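Local atomic coordinates of fatty acid amide hydrolase (Candida albicans, PDB entry 6KVR), a protein that probably hydrolyses the amide bond of monocarboxylic acid amides, releasing the carboxylate and ammonium, as a member of the amidase family. Residues 187-190 and 191-195; 40-44 and 45-49; 561-565 and 566-570; 270-274 and 275-279; 337-340 and 341-344. One frame throughout, in Å; residues are numbered along the deposited sequence.

Contact 1 of 5, residues 187-190 and 191-195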
loop_
_atom_site.group_PDB
_atom_site.type_symbol
_atom_site.label_atom_id
_atom_site.label_comp_id
_atom_site.label_asym_id
_atom_site.label_seq_id
_atom_site.Cartn_x
_atom_site.Cartn_y
_atom_site.Cartn_z
ATOM N N THR A 187 10.248 14.464 -10.654
ATOM C CA THR A 187 10.948 15.378 -11.547
ATOM C C THR A 187 12.399 14.952 -11.762
ATOM O O THR A 187 12.912 15.032 -12.888
ATOM C CB THR A 187 10.870 16.804 -11.005
ATOM O OG1 THR A 187 9.510 17.240 -11.039
ATOM C CG2 THR A 187 11.716 17.745 -11.842
ATOM N N SER A 188 13.088 14.498 -10.714
ATOM C CA SER A 188 14.482 14.143 -10.948
ATOM C C SER A 188 14.597 12.849 -11.726
ATOM O O SER A 188 15.579 12.660 -12.442
ATOM C CB SER A 188 15.281 14.080 -9.640
ATOM O OG SER A 188 14.916 12.999 -8.845
ATOM N N ILE A 189 13.594 11.981 -11.672
ATOM C CA ILE A 189 13.617 10.843 -12.581
ATOM C C ILE A 189 13.442 11.307 -14.025
ATOM O O ILE A 189 14.111 10.802 -14.933
ATOM C CB ILE A 189 12.548 9.816 -12.178
ATOM C CG1 ILE A 189 12.993 9.043 -10.931
ATOM C CG2 ILE A 189 12.241 8.851 -13.350
ATOM C CD1 ILE A 189 11.911 8.133 -10.400
ATOM N N LEU A 190 12.555 12.281 -14.263
ATOM C CA LEU A 190 12.306 12.712 -15.639
ATOM C C LEU A 190 13.552 13.338 -16.251
ATOM O O LEU A 190 13.885 13.064 -17.411
ATOM C CB LEU A 190 11.125 13.683 -15.693
ATOM C CG LEU A 190 9.767 13.019 -15.430
ATOM C CD1 LEU A 190 8.644 14.040 -15.505
ATOM C CD2 LEU A 190 9.530 11.870 -16.423
ATOM N N GLU A 191 14.265 14.160 -15.471
ATOM C CA GLU A 191 15.513 14.757 -15.938
ATOM C C GLU A 191 16.554 13.692 -16.263
ATOM O O GLU A 191 17.189 13.736 -17.321
ATOM C CB GLU A 191 16.056 15.724 -14.889
ATOM C CG GLU A 191 17.291 16.467 -15.337
ATOM C CD GLU A 191 17.908 17.297 -14.219
ATOM O OE1 GLU A 191 18.687 18.233 -14.531
ATOM O OE2 GLU A 191 17.646 17.010 -13.035
ATOM N N LYS A 192 16.760 12.728 -15.360
ATOM C CA LYS A 192 17.728 11.665 -15.641
ATOM C C LYS A 192 17.379 10.906 -16.922
ATOM O O LYS A 192 18.270 10.495 -17.669
ATOM C CB LYS A 192 17.827 10.702 -14.451
ATOM C CG LYS A 192 18.369 11.361 -13.172
ATOM C CD LYS A 192 18.483 10.382 -11.998
ATOM C CE LYS A 192 18.958 11.095 -10.727
ATOM N NZ LYS A 192 18.777 10.251 -9.495
ATOM N N LEU A 193 16.088 10.728 -17.207
ATOM C CA LEU A 193 15.662 10.092 -18.446
ATOM C C LEU A 193 15.841 10.994 -19.674
ATOM O O LEU A 193 15.671 10.519 -20.809
ATOM C CB LEU A 193 14.201 9.655 -18.324
ATOM C CG LEU A 193 13.908 8.550 -17.294
ATOM C CD1 LEU A 193 12.406 8.398 -17.068
ATOM C CD2 LEU A 193 14.501 7.223 -17.742
ATOM N N GLY A 194 16.159 12.273 -19.481
ATOM C CA GLY A 194 16.475 13.161 -20.578
ATOM C C GLY A 194 15.490 14.277 -20.844
ATOM O O GLY A 194 15.708 15.044 -21.792
ATOM N N ALA A 195 14.435 14.427 -20.044
ATOM C CA ALA A 195 13.404 15.405 -20.374
ATOM C C ALA A 195 13.932 16.831 -20.227
ATOM O O ALA A 195 14.930 17.085 -19.554
ATOM C CB ALA A 195 12.174 15.208 -19.493
#
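Leu193 lies alongside Ile189, one helical turn earlier, with both side chains pointing the same way. Its CB rests near the carbonyl oxygens of Ile189 and Leu190. Its CG sits 3.3 Å from Ile189 O, and CD1 reaches on past that oxygen to meet Ile189 CG2 at 3.7 Å. Ile189 offers this branch because its chi1 of -75° sets CG2 opposite the backbone N, on the side that faces the next turn. Lys192 runs extended along the outside of the helix, its CG 3.2 Å from Ser188 O.

The main chain keeps the alpha-helical pattern: Glu191 N bonds to Thr187 O, Lys192 N to Ser188 O and Leu193 N to Ile189 O. The ladder then closes in a Schellman motif. Gly194, with a phi of 113° that suits glycine, turns the chain so that Ala195 N donates to Leu190 O at 3.0 Å, while Gly194 N bonds to Glu191 O at 2.8 Å. Ala195 CB folds back to 4.2 Å from Leu190 CB, an apolar touch that accompanies the reversal.

Arg136 binds the carbonyl oxygens of Gly194 and Ala195 beyond the turn. Ile189, Leu190 and Leu193 pack on helix 303-317, whereas Thr187 and Ala195 lean on strand 155-158, so the end of helix 185-192 is wedged between that helix and the central sheet.

Contact 2 of 5, residues 40-44 and 45-49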
loop_
_atom_site.group_PDB
_atom_site.type_symbol
_atom_site.label_atom_id
_atom_site.label_comp_id
_atom_site.label_asym_id
_atom_site.label_seq_id
_atom_site.Cartn_x
_atom_site.Cartn_y
_atom_site.Cartn_z
ATOM N N ASP A 40 7.774 39.152 -16.834
ATOM C CA ASP A 40 9.118 39.364 -17.359
ATOM C C ASP A 40 9.658 38.125 -18.054
ATOM O O ASP A 40 10.589 38.238 -18.859
ATOM C CB ASP A 40 10.072 39.776 -16.239
ATOM C CG ASP A 40 9.689 41.097 -15.579
ATOM O OD1 ASP A 40 8.831 41.837 -16.118
ATOM O OD2 ASP A 40 10.258 41.398 -14.498
ATOM N N ALA A 41 9.097 36.946 -17.775
ATOM C CA ALA A 41 9.618 35.704 -18.328
ATOM C C ALA A 41 8.941 35.293 -19.638
ATOM O O ALA A 41 9.322 34.268 -20.218
ATOM C CB ALA A 41 9.501 34.580 -17.286
ATOM N N ILE A 42 7.960 36.055 -20.121
ATOM C CA ILE A 42 7.306 35.794 -21.403
ATOM C C ILE A 42 8.166 36.353 -22.534
ATOM O O ILE A 42 8.400 37.566 -22.583
ATOM C CB ILE A 42 5.900 36.414 -21.436
ATOM C CG1 ILE A 42 4.957 35.695 -20.469
ATOM C CG2 ILE A 42 5.338 36.408 -22.852
ATOM C CD1 ILE A 42 3.662 36.427 -20.235
ATOM N N PRO A 43 8.660 35.533 -23.460
ATOM C CA PRO A 43 9.469 36.070 -24.570
ATOM C C PRO A 43 8.592 36.797 -25.585
ATOM O O PRO A 43 7.654 36.222 -26.145
ATOM C CB PRO A 43 10.117 34.817 -25.175
ATOM C CG PRO A 43 9.857 33.708 -24.185
ATOM C CD PRO A 43 8.562 34.069 -23.525
ATOM N N LYS A 44 8.914 38.069 -25.838
ATOM C CA LYS A 44 8.042 38.887 -26.683
ATOM C C LYS A 44 7.973 38.362 -28.115
ATOM O O LYS A 44 6.910 38.398 -28.745
ATOM C CB LYS A 44 8.497 40.340 -26.675
ATOM C CG LYS A 44 7.311 41.302 -26.670
ATOM C CD LYS A 44 7.521 42.472 -27.611
ATOM C CE LYS A 44 6.207 43.182 -27.913
ATOM N NZ LYS A 44 6.357 44.127 -29.067
ATOM N N ASN A 45 9.084 37.857 -28.646
ATOM C CA ASN A 45 9.050 37.310 -30.002
ATOM C C ASN A 45 8.083 36.137 -30.123
ATOM O O ASN A 45 7.597 35.853 -31.222
ATOM C CB ASN A 45 10.458 36.893 -30.432
ATOM C CG ASN A 45 11.261 36.278 -29.294
ATOM O OD1 ASN A 45 11.333 36.844 -28.190
ATOM N ND2 ASN A 45 11.872 35.110 -29.555
ATOM N N TYR A 46 7.789 35.447 -29.016
ATOM C CA TYR A 46 6.841 34.337 -29.027
ATOM C C TYR A 46 5.415 34.778 -28.730
ATOM O O TYR A 46 4.497 33.951 -28.791
ATOM C CB TYR A 46 7.257 33.263 -28.018
ATOM C CG TYR A 46 8.476 32.477 -28.418
ATOM C CD1 TYR A 46 9.011 32.575 -29.703
ATOM C CD2 TYR A 46 9.103 31.636 -27.506
ATOM C CE1 TYR A 46 10.139 31.852 -30.066
ATOM C CE2 TYR A 46 10.228 30.905 -27.861
ATOM C CZ TYR A 46 10.739 31.011 -29.139
ATOM O OH TYR A 46 11.856 30.277 -29.481
ATOM N N THR A 47 5.214 36.052 -28.408
ATOM C CA THR A 47 3.907 36.576 -28.063
ATOM C C THR A 47 3.237 37.138 -29.319
ATOM O O THR A 47 3.811 37.162 -30.412
ATOM C CB THR A 47 4.037 37.629 -26.953
ATOM O OG1 THR A 47 2.815 37.689 -26.206
ATOM C CG2 THR A 47 4.334 39.023 -27.523
ATOM N N ILE A 48 2.005 37.610 -29.149
ATOM C CA ILE A 48 1.170 38.040 -30.261
ATOM C C ILE A 48 0.223 39.127 -29.768
ATOM O O ILE A 48 0.001 39.285 -28.565
ATOM C CB ILE A 48 0.449 36.805 -30.868
ATOM C CG1 ILE A 48 1.327 36.184 -31.961
ATOM C CG2 ILE A 48 -1.013 37.073 -31.273
ATOM C CD1 ILE A 48 0.726 35.004 -32.607
ATOM N N GLU A 49 -0.278 39.933 -30.705
ATOM C CA GLU A 49 -1.325 40.907 -30.417
ATOM C C GLU A 49 -2.672 40.195 -30.497
ATOM O O GLU A 49 -3.041 39.666 -31.556
ATOM C CB GLU A 49 -1.259 42.077 -31.399
ATOM C CG GLU A 49 -0.425 43.243 -30.889
ATOM C CD GLU A 49 0.137 44.139 -31.997
ATOM O OE1 GLU A 49 -0.578 44.444 -32.987
ATOM O OE2 GLU A 49 1.318 44.532 -31.869
#
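Lys44 O receives the amide N of Thr47 at 2.9 Å, the shorter of two hydrogen bonds that curl residues 43-47 into a short 3-10 turn. In the other, Tyr46 N donates to Pro43 O at 3.0 Å. Both amides stand well above the plane of the carbonyl they bind, by 65° at Lys44 and 54° at Pro43, as happens in such tight i to i+3 turns. The motif belongs to the loop between helix 20-40 and helix 54-59.

Pro43 carries the apolar side of the turn. Its ring slants against the aromatic ring of Tyr46, CG lying 4.0 Å from Tyr46 CD2, while Pro43 CB lies 3.8 Å from Asn45 OD1. The Asn45 amide bends back over the start of the turn because CG is held between the backbone N and the carbonyl carbon (chi1 38°). Outside these residues, Tyr46 stacks on His109 of helix 100-118, and Ile42 and Thr47 touch that helix as well, so this surface loop packs against it.

The aliphatic part of Lys44 crosses the side chain of Thr47 at a slant, with Lys44 CG 3.8 Å from Thr47 CG2.

Contact 3 of 5, residues 561-565 and 566-570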
loop_
_atom_site.group_PDB
_atom_site.type_symbol
_atom_site.label_atom_id
_atom_site.label_comp_id
_atom_site.label_asym_id
_atom_site.label_seq_id
_atom_site.Cartn_x
_atom_site.Cartn_y
_atom_site.Cartn_z
ATOM N N ALA A 561 -6.674 0.784 -28.414
ATOM C CA ALA A 561 -7.637 0.207 -29.348
ATOM C C ALA A 561 -8.862 1.097 -29.517
ATOM O O ALA A 561 -9.348 1.284 -30.641
ATOM C CB ALA A 561 -8.058 -1.182 -28.866
ATOM N N ILE A 562 -9.378 1.652 -28.411
ATOM C CA ILE A 562 -10.639 2.393 -28.450
ATOM C C ILE A 562 -10.462 3.718 -29.178
ATOM O O ILE A 562 -11.320 4.127 -29.969
ATOM C CB ILE A 562 -11.188 2.599 -27.023
ATOM C CG1 ILE A 562 -11.661 1.273 -26.427
ATOM C CG2 ILE A 562 -12.322 3.608 -27.027
ATOM C CD1 ILE A 562 -12.347 1.409 -25.081
ATOM N N VAL A 563 -9.358 4.416 -28.913
ATOM C CA VAL A 563 -9.092 5.685 -29.580
ATOM C C VAL A 563 -8.890 5.467 -31.075
ATOM O O VAL A 563 -9.239 6.329 -31.898
ATOM C CB VAL A 563 -7.873 6.364 -28.925
ATOM C CG1 VAL A 563 -7.273 7.420 -29.830
ATOM C CG2 VAL A 563 -8.253 6.963 -27.562
ATOM N N ASP A 564 -8.339 4.311 -31.456
ATOM C CA ASP A 564 -8.192 4.007 -32.874
ATOM C C ASP A 564 -9.535 3.636 -33.492
ATOM O O ASP A 564 -9.866 4.103 -34.586
ATOM C CB ASP A 564 -7.160 2.898 -33.069
ATOM C CG ASP A 564 -5.730 3.394 -32.863
ATOM O OD1 ASP A 564 -5.552 4.610 -32.600
ATOM O OD2 ASP A 564 -4.786 2.574 -32.946
ATOM N N LEU A 565 -10.339 2.834 -32.791
ATOM C CA LEU A 565 -11.699 2.569 -33.245
ATOM C C LEU A 565 -12.473 3.862 -33.489
ATOM O O LEU A 565 -13.250 3.958 -34.449
ATOM C CB LEU A 565 -12.431 1.711 -32.223
ATOM C CG LEU A 565 -13.937 1.618 -32.486
ATOM C CD1 LEU A 565 -14.243 0.618 -33.622
ATOM C CD2 LEU A 565 -14.717 1.305 -31.217
ATOM N N LEU A 566 -12.268 4.875 -32.640
ATOM C CA LEU A 566 -13.029 6.115 -32.725
ATOM C C LEU A 566 -12.422 7.139 -33.671
ATOM O O LEU A 566 -13.017 8.200 -33.869
ATOM C CB LEU A 566 -13.173 6.749 -31.336
ATOM C CG LEU A 566 -14.070 6.019 -30.336
ATOM C CD1 LEU A 566 -13.930 6.602 -28.927
ATOM C CD2 LEU A 566 -15.508 6.072 -30.795
ATOM N N GLY A 567 -11.248 6.876 -34.227
ATOM C CA GLY A 567 -10.618 7.834 -35.110
ATOM C C GLY A 567 -10.108 9.087 -34.432
ATOM O O GLY A 567 -10.009 10.135 -35.082
ATOM N N VAL A 568 -9.757 9.013 -33.151
ATOM C CA VAL A 568 -9.327 10.202 -32.423
ATOM C C VAL A 568 -7.865 10.498 -32.750
ATOM O O VAL A 568 -6.977 9.687 -32.464
ATOM C CB VAL A 568 -9.538 10.028 -30.911
ATOM C CG1 VAL A 568 -8.952 11.216 -30.157
ATOM C CG2 VAL A 568 -11.032 9.859 -30.601
ATOM N N ASP A 569 -7.614 11.658 -33.356
ATOM C CA ASP A 569 -6.258 12.124 -33.652
ATOM C C ASP A 569 -6.177 13.574 -33.179
ATOM O O ASP A 569 -6.621 14.483 -33.882
ATOM C CB ASP A 569 -5.922 11.990 -35.149
ATOM C CG ASP A 569 -4.398 12.035 -35.437
ATOM O OD1 ASP A 569 -3.654 12.779 -34.745
ATOM O OD2 ASP A 569 -3.939 11.303 -36.351
ATOM N N LEU A 570 -5.614 13.784 -31.986
ATOM C CA LEU A 570 -5.537 15.106 -31.376
ATOM C C LEU A 570 -4.464 15.976 -31.997
ATOM O O LEU A 570 -4.455 17.189 -31.752
ATOM C CB LEU A 570 -5.285 14.994 -29.866
ATOM C CG LEU A 570 -6.320 14.160 -29.105
ATOM C CD1 LEU A 570 -6.158 14.330 -27.610
ATOM C CD2 LEU A 570 -7.702 14.580 -29.547
HETATM O O HOH W 1 -5.649 7.403 -33.415
#
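Val563 overlaps Val568 at about a right angle, its CG1 pressed 3.6 Å from Val568 CB and close to Val568 O as well. That branch is the one directed toward the later residue, since chi1 of 161° places CG1 opposite the backbone N, with CG2 beside the backbone N. Ile562 and Leu566 pair differently: they run side by side in the same direction, and Leu566 CD1 reaches Ile562 CG2 at 3.9 Å after Leu566 CG has passed 3.4 Å from Ile562 O.

The backbone between these pairs forms a Schellman motif. Leu566 N still bonds to Ile562 O at 2.9 Å in the helical manner. Gly567 then takes a positive phi of 70°, a conformation that favours glycine, and the chain swings round so that Val568 N meets Val563 O at 3.0 Å, nearly along the C=O axis. Gly567 N bonds to Asp564 O from well above the carbonyl plane. A water donates to Asp564 OD1 at 2.9 Å and to Val568 O at 2.8 Å, bridging the last helical turn and the outgoing chain.

The motif terminates helix 552-565 near the C-terminus. Leu565 and Leu566 pack against helix 357-372, Ile562 and Leu566 also meet Phe497 of strand 494-499, and Val563 packs on His268 of strand 268-271. The end of the helix thus sits between strands of the central sheet and helix 357-372, both of which it touches.

Contact 4 of 5, residues 270-274 and 275-279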
loop_
_atom_site.group_PDB
_atom_site.type_symbol
_atom_site.label_atom_id
_atom_site.label_comp_id
_atom_site.label_asym_id
_atom_site.label_seq_id
_atom_site.Cartn_x
_atom_site.Cartn_y
_atom_site.Cartn_z
ATOM N N LEU A 270 -3.902 9.754 -17.507
ATOM C CA LEU A 270 -3.933 8.494 -16.770
ATOM C C LEU A 270 -3.807 8.739 -15.274
ATOM O O LEU A 270 -2.808 9.308 -14.819
ATOM C CB LEU A 270 -2.810 7.568 -17.227
ATOM C CG LEU A 270 -2.737 6.293 -16.384
ATOM C CD1 LEU A 270 -4.007 5.453 -16.551
ATOM C CD2 LEU A 270 -1.485 5.484 -16.756
ATOM N N ARG A 271 -4.808 8.297 -14.517
ATOM C CA ARG A 271 -4.655 8.130 -13.076
ATOM C C ARG A 271 -4.195 6.699 -12.785
ATOM O O ARG A 271 -4.997 5.761 -12.865
ATOM C CB ARG A 271 -5.965 8.413 -12.343
ATOM C CG ARG A 271 -5.806 8.344 -10.829
ATOM C CD ARG A 271 -7.086 8.075 -10.048
ATOM N NE ARG A 271 -7.198 6.653 -9.813
ATOM C CZ ARG A 271 -6.763 6.003 -8.741
ATOM N NH1 ARG A 271 -6.311 6.638 -7.663
ATOM N NH2 ARG A 271 -6.765 4.677 -8.758
ATOM N N PRO A 272 -2.934 6.472 -12.455
ATOM C CA PRO A 272 -2.488 5.097 -12.198
ATOM C C PRO A 272 -2.895 4.612 -10.809
ATOM O O PRO A 272 -3.307 5.390 -9.936
ATOM C CB PRO A 272 -0.966 5.174 -12.342
ATOM C CG PRO A 272 -0.613 6.635 -12.296
ATOM C CD PRO A 272 -1.841 7.455 -12.448
ATOM N N THR A 273 -2.823 3.289 -10.639
ATOM C CA THR A 273 -2.985 2.698 -9.315
ATOM C C THR A 273 -1.963 3.309 -8.372
ATOM O O THR A 273 -0.834 3.607 -8.778
ATOM C CB THR A 273 -2.782 1.170 -9.352
ATOM O OG1 THR A 273 -3.365 0.610 -10.530
ATOM C CG2 THR A 273 -3.443 0.516 -8.125
ATOM N N THR A 274 -2.345 3.481 -7.106
ATOM C CA THR A 274 -1.425 4.105 -6.161
ATOM C C THR A 274 -0.131 3.310 -6.054
ATOM O O THR A 274 -0.098 2.091 -6.264
ATOM C CB THR A 274 -2.044 4.236 -4.768
ATOM O OG1 THR A 274 -2.489 2.948 -4.320
ATOM C CG2 THR A 274 -3.223 5.225 -4.768
ATOM N N LYS A 275 0.943 4.031 -5.736
ATOM C CA LYS A 275 2.250 3.501 -5.359
ATOM C C LYS A 275 3.047 2.954 -6.535
ATOM O O LYS A 275 3.986 2.200 -6.338
ATOM C CB LYS A 275 2.130 2.449 -4.252
ATOM C CG LYS A 275 1.346 2.962 -3.033
ATOM C CD LYS A 275 0.362 1.917 -2.514
ATOM C CE LYS A 275 0.896 1.182 -1.258
ATOM N NZ LYS A 275 0.245 -0.155 -0.974
ATOM N N ARG A 276 2.721 3.339 -7.764
ATOM C CA ARG A 276 3.594 3.050 -8.888
ATOM C C ARG A 276 4.469 4.249 -9.244
ATOM O O ARG A 276 5.673 4.094 -9.473
ATOM C CB ARG A 276 2.756 2.616 -10.100
ATOM C CG ARG A 276 1.854 1.420 -9.842
ATOM C CD ARG A 276 1.375 0.748 -11.138
ATOM N NE ARG A 276 2.377 -0.132 -11.731
ATOM C CZ ARG A 276 2.137 -1.020 -12.691
ATOM N NH1 ARG A 276 0.916 -1.223 -13.156
ATOM N NH2 ARG A 276 3.155 -1.713 -13.207
ATOM N N ILE A 277 3.889 5.447 -9.254
ATOM C CA ILE A 277 4.591 6.690 -9.539
ATOM C C ILE A 277 4.746 7.440 -8.218
ATOM O O ILE A 277 3.792 7.524 -7.437
ATOM C CB ILE A 277 3.828 7.518 -10.601
ATOM C CG1 ILE A 277 4.021 6.898 -11.991
ATOM C CG2 ILE A 277 4.348 8.917 -10.694
ATOM C CD1 ILE A 277 3.238 5.667 -12.238
ATOM N N SER A 278 5.945 7.956 -7.951
ATOM C CA SER A 278 6.188 8.653 -6.688
ATOM C C SER A 278 5.490 10.014 -6.607
ATOM O O SER A 278 5.473 10.788 -7.572
ATOM C CB SER A 278 7.684 8.862 -6.479
ATOM O OG SER A 278 7.911 9.528 -5.246
ATOM N N VAL A 279 4.930 10.313 -5.428
ATOM C CA VAL A 279 4.468 11.659 -5.095
ATOM C C VAL A 279 5.380 12.330 -4.077
ATOM O O VAL A 279 5.062 13.416 -3.595
ATOM C CB VAL A 279 3.009 11.674 -4.595
ATOM C CG1 VAL A 279 2.058 11.151 -5.671
ATOM C CG2 VAL A 279 2.868 10.864 -3.314
HETATM O O HOH W 2 1.042 5.730 -8.962
#
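Apolar contact joins Pro272 and Ile277, whose side chains cross at about a right angle with Pro272 CG 4.0 Å from Ile277 CD1. They meet across a type II beta turn that runs from Thr273 to Arg276, one residue after strand 268-271, and both also pack on Met310 of helix 303-317.

Aliphatic carbon lies against polar groups at the turn itself. Lys275 stands at its third position with a positive phi of 75°, and its chi2 of 137° swings CD to 3.5 Å from Thr274 OG1. The CG of Arg276 passes 3.6 Å from Thr273 O. Lys275 also packs on Lys275 of the second subunit.

Hydrogen bonding across the turn goes through water: one molecule donates to Thr273 O at 2.8 Å and accepts from Ile277 N at 2.9 Å, linking the two arms where no direct hydrogen bond does.

The polar ends are taken up by other parts of the chain. Thr274 OG1 bonds to Asp491, Thr273 OG1 to Asp552, and Arg276 forms salt bridges with Asp552 and Glu553 at the start of helix 552-565. The chemistry therefore implies a buried turn whose arms a water bridges, and in which the charge of Arg276 is probably balanced by the carboxylates of Asp552 and Glu553, Asp552 receiving both Arg276 and Thr273.

Contact 5 of 5, residues 337-340 and 341-344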
loop_
_atom_site.group_PDB
_atom_site.type_symbol
_atom_site.label_atom_id
_atom_site.label_comp_id
_atom_site.label_asym_id
_atom_site.label_seq_id
_atom_site.Cartn_x
_atom_site.Cartn_y
_atom_site.Cartn_z
ATOM N N PRO A 337 -5.348 -5.158 -27.564
ATOM C CA PRO A 337 -6.372 -6.171 -27.807
ATOM C C PRO A 337 -7.293 -5.766 -28.949
ATOM O O PRO A 337 -7.348 -4.606 -29.363
ATOM C CB PRO A 337 -7.133 -6.204 -26.483
ATOM C CG PRO A 337 -7.085 -4.759 -26.050
ATOM C CD PRO A 337 -5.696 -4.294 -26.420
ATOM N N LYS A 338 -8.017 -6.760 -29.460
ATOM C CA LYS A 338 -9.076 -6.514 -30.427
ATOM C C LYS A 338 -10.344 -6.128 -29.682
ATOM O O LYS A 338 -10.656 -6.703 -28.637
ATOM C CB LYS A 338 -9.327 -7.757 -31.282
ATOM C CG LYS A 338 -8.069 -8.487 -31.727
ATOM C CD LYS A 338 -8.392 -9.625 -32.682
ATOM C CE LYS A 338 -7.328 -10.717 -32.615
ATOM N NZ LYS A 338 -7.543 -11.762 -33.659
ATOM N N ILE A 339 -11.068 -5.141 -30.219
ATOM C CA ILE A 339 -12.294 -4.676 -29.571
ATOM C C ILE A 339 -13.232 -5.843 -29.301
ATOM O O ILE A 339 -13.901 -5.893 -28.259
ATOM C CB ILE A 339 -12.982 -3.596 -30.424
ATOM C CG1 ILE A 339 -12.070 -2.385 -30.595
ATOM C CG2 ILE A 339 -14.277 -3.167 -29.757
ATOM C CD1 ILE A 339 -11.862 -1.590 -29.316
ATOM N N GLY A 340 -13.284 -6.806 -30.224
ATOM C CA GLY A 340 -14.151 -7.964 -30.060
ATOM C C GLY A 340 -13.756 -8.892 -28.932
ATOM O O GLY A 340 -14.528 -9.797 -28.598
ATOM N N ASP A 341 -12.585 -8.686 -28.333
ATOM C CA ASP A 341 -12.154 -9.468 -27.183
ATOM C C ASP A 341 -12.536 -8.842 -25.840
ATOM O O ASP A 341 -12.334 -9.487 -24.805
ATOM C CB ASP A 341 -10.634 -9.670 -27.230
ATOM C CG ASP A 341 -10.195 -10.604 -28.361
ATOM O OD1 ASP A 341 -9.122 -10.356 -28.963
ATOM O OD2 ASP A 341 -10.922 -11.583 -28.654
ATOM N N LEU A 342 -13.098 -7.624 -25.828
ATOM C CA LEU A 342 -13.302 -6.856 -24.603
ATOM C C LEU A 342 -14.721 -7.005 -24.066
ATOM O O LEU A 342 -15.689 -7.035 -24.832
ATOM C CB LEU A 342 -13.014 -5.366 -24.835
ATOM C CG LEU A 342 -11.640 -4.955 -25.376
ATOM C CD1 LEU A 342 -11.694 -3.597 -26.039
ATOM C CD2 LEU A 342 -10.598 -4.948 -24.282
ATOM N N THR A 343 -14.840 -7.072 -22.741
ATOM C CA THR A 343 -16.118 -6.936 -22.048
ATOM C C THR A 343 -16.098 -5.616 -21.280
ATOM O O THR A 343 -15.203 -5.386 -20.460
ATOM C CB THR A 343 -16.366 -8.116 -21.112
ATOM O OG1 THR A 343 -16.345 -9.333 -21.870
ATOM C CG2 THR A 343 -17.717 -7.983 -20.410
ATOM N N VAL A 344 -17.056 -4.738 -21.561
ATOM C CA VAL A 344 -17.059 -3.387 -21.008
ATOM C C VAL A 344 -18.379 -3.150 -20.275
ATOM O O VAL A 344 -19.453 -3.247 -20.876
ATOM C CB VAL A 344 -16.844 -2.321 -22.098
ATOM C CG1 VAL A 344 -16.676 -0.953 -21.456
ATOM C CG2 VAL A 344 -15.629 -2.644 -22.945
#
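Two apolar pairs converge on Leu342. Its CD2 meets Pro337 CG at 3.9 Å, and its CD1 meets Ile339 CD1 at 3.8 Å, so the two methyls of one leucine serve different residues of segment 337-340. Both approaches are slanted. The leucine faces back over the turn because chi1 of -56° puts CG beside its own backbone N, where CG is also 3.8 Å from Lys338 O and equally far from Ile339 O.

Two backbone hydrogen bonds close the turn. Asp341 N donates to Lys338 O at 2.8 Å and Leu342 N to Ile339 O at 3.1 Å, each amide standing more than 50° above the carbonyl plane of its acceptor.

Among the polar side chains, Asp341 OD1 lies 3.5 Å from both CB and CG of Lys338. OD1 is thus set against the aliphatic stem of the lysine, the two side chains crossing at a slant, and the opposite charges remain apart, with Lys338 NZ 5.1 Å from Asp341 OD1; their attraction is at most long-range.

Outside the turn, Pro337 and Leu342 reach helix 552-565, and Leu342 also touches Phe462 of strand 462-466. The consecutive i to i+3 bonds are those of a short 3-10 turn, here leading straight into strand 343-346, which lies between strands 462-466 and 376-379 near one edge of the mixed central sheet of this amidase-family protein.

How the contacts relate
Contacts 3 and 5 touch directly: Ala561 CB lies 3.5 Å from Pro337 O, and Ile562 CG1 lies 4.1 Å from Ile339 CD1, so the 3-10 turn before strand 343-346 packs against the last turns of helix 552-565. Contact 4 meets the other end of that helix, and its centre is about 25 Å from those of both. Contacts 1 and 4 come within about 6 Å at their nearest atoms and share helix 303-317 as a neighbour. They also lie nearest the predicted active site, Thr187 about 8 Å from Lys158 and Pro272 about 11 Å from Ser257 between side chains. Contact 2 sits apart, its nearest atoms still about 16 Å from those of contact 1.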